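PDB 5YS9: acyl-coenzyme A oxidase 3 from Yarrowia lipolytica, which catalyses the FAD-dependent oxidation of acyl-CoA to (2E)-enoyl-CoA, reducing O2 to H2O2 in peroxisomal fatty acid beta-oxidation. Local coordinates for residues 362-367 and 564-569; 468-473 and 523-528. All coordinates share one frame; numbering follows the deposited sequence.

Overall arrangement
Both contacts are steep helix-on-helix crossings in the all-helical C-terminal half of the oxidase, and each joins the C-alpha1 region to the last helical domain. Contact 1 pairs helix 349-385 with helix 547-573; contact 2, nested within the loop that contact 1 closes, pairs helix 458-477 with helix 507-534. Their centres lie about 26 Å apart, but helix 547-573 also touches side chains of contact 2. Contact 1, about 16 Å from the centre of the chain, is apolar packing round a phenylalanine ring. Contact 2 is also buried but more peripheral, about 28 Å from that centre; sulfur and oxygen atoms meet there, and charged residues flank it.

Contact 1 of 2, residues 362-367 and 564-569; sequences TYAMKM and TAFYER
The contact is a helix-helix crossing in the helical C-terminal half of the acyl-CoA oxidase fold, where helix 349-385 of the C-alpha1 region meets helix 547-573 of the last helical domain. The segment axes approach to 8.4 Å and cross at 77°, so a single turn of each helix carries the packing. Phe566 reaches over to helix 349-385 with CG anti to the backbone N (chi1 -151°). One face of its ring lies against the backbone of Ala364, whose CA sits 4.0 Å above the plane of the Phe566 ring, displaced toward the rim. The methyl CB of Ala364 is 3.7 Å from Phe566 CD2. Tyr363 and Met367 meet the ring obliquely: Tyr363 CB is 3.8 Å from Phe566 CZ, and Met367 CG is 3.9 Å from Phe566 CD1. Beyond CB the Tyr363 ring turns from helix 547-573, and its hydroxyl is hydrogen-bonded to the carbonyl of Tyr633. The Met367 chain, kinked at its second and third torsions, lies roughly perpendicular to the aliphatic part of Arg569, its SD 3.6 Å from Arg569 CB. Next to it, Ala565 CB faces the Met367 carbonyl, 4.0 Å from Met367 O. Ala586 of helix 579-596 also touches Phe566. An alanine in place of Phe566 would probably loosen the crossing, since the ring contacts with Tyr363, Ala364 and Met367 would all be lost. With carbon and sulfur at van der Waals distance and the Tyr363 hydroxyl engaged elsewhere, the two segments are joined by shape and apolar burial.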
# COMPACT_ATOMS: atom_id res chain seq x y z
N THR A 362 9.82 -13.77 4.08
CA THR A 362 8.81 -14.71 3.64
C THR A 362 9.06 -16.13 4.10
O THR A 362 8.14 -16.79 4.52
CB THR A 362 8.38 -14.55 2.15
OG1 THR A 362 8.33 -15.81 1.50
CG2 THR A 362 9.28 -13.61 1.41
N TYR A 363 10.30 -16.58 4.08
CA TYR A 363 10.65 -17.89 4.60
C TYR A 363 10.32 -17.95 6.08
O TYR A 363 9.82 -18.95 6.57
CB TYR A 363 12.14 -18.15 4.45
CG TYR A 363 12.57 -18.86 3.19
CD1 TYR A 363 12.32 -18.30 1.94
CD2 TYR A 363 13.24 -20.06 3.24
CE1 TYR A 363 12.72 -18.94 0.79
CE2 TYR A 363 13.64 -20.70 2.09
CZ TYR A 363 13.38 -20.13 0.88
OH TYR A 363 13.78 -20.77 -0.26
N ALA A 364 10.63 -16.87 6.78
CA ALA A 364 10.40 -16.73 8.20
C ALA A 364 8.93 -16.80 8.57
O ALA A 364 8.56 -17.37 9.59
CB ALA A 364 11.01 -15.44 8.70
N MET A 365 8.09 -16.19 7.75
CA MET A 365 6.67 -16.29 7.95
C MET A 365 6.27 -17.76 7.97
O MET A 365 5.62 -18.21 8.91
CB MET A 365 5.89 -15.56 6.88
CG MET A 365 5.78 -14.06 7.08
SD MET A 365 5.36 -13.30 5.50
CE MET A 365 4.94 -11.75 6.16
N LYS A 366 6.66 -18.53 6.98
CA LYS A 366 6.31 -19.96 7.00
C LYS A 366 6.81 -20.71 8.29
O LYS A 366 6.07 -21.47 8.89
CB LYS A 366 6.77 -20.65 5.70
CG LYS A 366 6.18 -22.03 5.41
CD LYS A 366 4.64 -22.05 5.44
CE LYS A 366 4.06 -23.35 4.87
NZ LYS A 366 4.73 -24.54 5.50
N MET A 367 8.04 -20.46 8.72
CA MET A 367 8.56 -21.12 9.93
C MET A 367 7.75 -20.76 11.18
O MET A 367 7.54 -21.61 12.04
CB MET A 367 10.05 -20.79 10.14
CG MET A 367 10.98 -21.31 9.04
SD MET A 367 10.60 -23.03 8.69
CE MET A 367 9.65 -23.00 7.16
N THR A 564 13.18 -16.34 16.48
CA THR A 564 13.28 -17.60 17.20
C THR A 564 12.78 -18.76 16.38
O THR A 564 13.48 -19.76 16.21
CB THR A 564 12.59 -17.45 18.56
OG1 THR A 564 13.51 -16.73 19.37
CG2 THR A 564 12.30 -18.74 19.21
N ALA A 565 11.59 -18.62 15.81
CA ALA A 565 11.01 -19.70 15.02
C ALA A 565 11.83 -20.06 13.79
O ALA A 565 11.96 -21.24 13.47
CB ALA A 565 9.58 -19.39 14.64
N PHE A 566 12.42 -19.06 13.13
CA PHE A 566 13.31 -19.36 12.00
C PHE A 566 14.48 -20.28 12.42
O PHE A 566 14.65 -21.37 11.88
CB PHE A 566 13.82 -18.05 11.36
CG PHE A 566 14.14 -18.13 9.88
CD1 PHE A 566 14.31 -19.35 9.20
CD2 PHE A 566 14.32 -16.96 9.16
CE1 PHE A 566 14.64 -19.38 7.84
CE2 PHE A 566 14.65 -16.98 7.79
CZ PHE A 566 14.81 -18.19 7.14
N TYR A 567 15.24 -19.86 13.43
CA TYR A 567 16.40 -20.65 13.93
C TYR A 567 16.03 -22.04 14.48
O TYR A 567 16.65 -23.04 14.11
CB TYR A 567 17.17 -19.82 14.96
CG TYR A 567 17.94 -18.65 14.35
CD1 TYR A 567 18.81 -18.84 13.29
CD2 TYR A 567 17.80 -17.34 14.86
CE1 TYR A 567 19.54 -17.77 12.74
CE2 TYR A 567 18.53 -16.27 14.32
CZ TYR A 567 19.39 -16.50 13.26
OH TYR A 567 20.13 -15.47 12.73
N GLU A 568 14.97 -22.08 15.29
CA GLU A 568 14.47 -23.34 15.88
C GLU A 568 14.10 -24.36 14.84
O GLU A 568 14.36 -25.55 15.02
CB GLU A 568 13.26 -23.13 16.84
CG GLU A 568 13.56 -23.30 18.34
CD GLU A 568 13.05 -22.16 19.25
OE1 GLU A 568 13.92 -21.44 19.81
OE2 GLU A 568 11.81 -21.99 19.43
N ARG A 569 13.49 -23.92 13.75
CA ARG A 569 13.02 -24.83 12.70
C ARG A 569 14.19 -25.31 11.84
O ARG A 569 14.16 -26.43 11.35
CB ARG A 569 11.93 -24.18 11.80
CG ARG A 569 10.57 -23.85 12.45
CD ARG A 569 9.73 -25.05 12.92
NE ARG A 569 9.74 -26.18 11.98
CZ ARG A 569 9.98 -27.46 12.29
NH1 ARG A 569 10.21 -27.86 13.54
NH2 ARG A 569 9.96 -28.36 11.32

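Contact 2 of 2, residues 468-473 and 523-528; sequences GLIQSC and QRATDK
Cys473 SG lies between two oxygens of the opposing helix, 3.1 Å from Gln523 OE1 and 3.2 Å from Thr526 OG1. This is the steep crossing (-81°) of helix 458-477 with helix 507-534, two elements of the helical C-terminal half of the oxidase. The sulfur reaches across because it stands anti to the backbone N (chi1 178°), while Gln523, whose backbone-to-CB bond points away, bends at chi2 to bring its amide back. One turn earlier, the Ile470 and Thr526 side chains run antiparallel alongside one another, with Ile470 CG2 3.8 Å from Thr526 OG1. The extended tip of Ile470 meets Ala525, CD1 to CB 3.9 Å.

In the second shell, Thr526 OG1 is hydrogen-bonded to the carbonyl of Ile522 in its own helix, which fixes the hydroxyl beside the sulfur. Arg477 holds Gln523 OE1 through NH2 and forms a salt bridge with Asp527, so its charge would probably polarise the amide oxygen facing Cys473. Farther out, Lys528 pairs with Asp613 of the second subunit, placing the crossing near the dimer interface. The Thr526 methyl also borders the sulfur, CG2 to Cys473 SG 3.8 Å.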
# COMPACT_ATOMS: atom_id res chain seq x y z
N GLY A 468 -1.99 -7.91 27.07
CA GLY A 468 -1.79 -9.27 27.51
C GLY A 468 -0.37 -9.61 28.00
O GLY A 468 -0.20 -10.47 28.87
N LEU A 469 0.65 -8.97 27.43
CA LEU A 469 2.02 -9.24 27.83
C LEU A 469 2.36 -8.58 29.17
O LEU A 469 3.15 -9.10 29.92
CB LEU A 469 2.98 -8.72 26.79
CG LEU A 469 2.99 -9.43 25.44
CD1 LEU A 469 3.72 -8.54 24.42
CD2 LEU A 469 3.58 -10.83 25.57
N ILE A 470 1.81 -7.40 29.41
CA ILE A 470 1.98 -6.71 30.64
C ILE A 470 1.31 -7.48 31.80
O ILE A 470 1.90 -7.63 32.89
CB ILE A 470 1.44 -5.29 30.51
CG1 ILE A 470 2.36 -4.49 29.60
CG2 ILE A 470 1.33 -4.63 31.88
CD1 ILE A 470 1.81 -3.11 29.29
N GLN A 471 0.11 -8.00 31.55
CA GLN A 471 -0.58 -8.88 32.48
C GLN A 471 0.18 -10.18 32.73
O GLN A 471 0.22 -10.64 33.88
CB GLN A 471 -2.01 -9.18 32.04
CG GLN A 471 -2.96 -7.99 32.20
CD GLN A 471 -4.26 -8.15 31.41
OE1 GLN A 471 -4.31 -8.83 30.37
NE2 GLN A 471 -5.33 -7.53 31.90
N SER A 472 0.79 -10.75 31.69
CA SER A 472 1.63 -11.96 31.87
C SER A 472 2.87 -11.69 32.76
O SER A 472 3.19 -12.50 33.62
CB SER A 472 2.07 -12.53 30.53
OG SER A 472 1.00 -13.25 29.96
N CYS A 473 3.54 -10.57 32.50
CA CYS A 473 4.72 -10.13 33.23
C CYS A 473 4.37 -9.83 34.69
O CYS A 473 5.03 -10.33 35.56
CB CYS A 473 5.29 -8.88 32.58
SG CYS A 473 6.75 -8.07 33.32
N GLN A 523 9.14 -5.29 30.70
CA GLN A 523 9.37 -5.00 32.13
C GLN A 523 9.16 -3.50 32.44
O GLN A 523 8.54 -3.18 33.47
CB GLN A 523 10.76 -5.45 32.59
CG GLN A 523 11.11 -6.94 32.43
CD GLN A 523 10.35 -7.89 33.32
OE1 GLN A 523 9.68 -7.47 34.25
NE2 GLN A 523 10.44 -9.19 33.03
N ARG A 524 9.64 -2.60 31.58
CA ARG A 524 9.51 -1.15 31.87
C ARG A 524 8.04 -0.72 31.77
O ARG A 524 7.53 0.00 32.64
CB ARG A 524 10.42 -0.28 30.98
CG ARG A 524 11.83 -0.12 31.57
CD ARG A 524 12.89 0.43 30.61
NE ARG A 524 12.29 0.86 29.35
CZ ARG A 524 12.43 0.27 28.15
NH1 ARG A 524 13.23 -0.77 27.97
NH2 ARG A 524 11.77 0.76 27.12
N ALA A 525 7.36 -1.23 30.75
CA ALA A 525 5.92 -0.99 30.60
C ALA A 525 5.12 -1.57 31.77
O ALA A 525 4.18 -0.94 32.23
CB ALA A 525 5.39 -1.57 29.28
N THR A 526 5.49 -2.75 32.24
CA THR A 526 4.84 -3.32 33.41
C THR A 526 5.13 -2.47 34.67
O THR A 526 4.20 -2.21 35.43
CB THR A 526 5.24 -4.76 33.62
OG1 THR A 526 5.02 -5.50 32.41
CG2 THR A 526 4.41 -5.39 34.75
N ASP A 527 6.38 -2.02 34.85
CA ASP A 527 6.74 -1.09 35.96
C ASP A 527 5.86 0.17 35.97
O ASP A 527 5.37 0.56 37.04
CB ASP A 527 8.21 -0.62 35.92
CG ASP A 527 9.21 -1.72 36.23
OD1 ASP A 527 8.82 -2.77 36.78
OD2 ASP A 527 10.40 -1.57 35.89
N LYS A 528 5.70 0.80 34.80
CA LYS A 528 4.91 2.04 34.66
C LYS A 528 3.44 1.82 34.97
O LYS A 528 2.76 2.70 35.49
CB LYS A 528 5.01 2.64 33.24
CG LYS A 528 6.31 3.33 32.89
CD LYS A 528 6.20 4.04 31.53
CE LYS A 528 6.81 5.45 31.49
NZ LYS A 528 8.26 5.40 31.16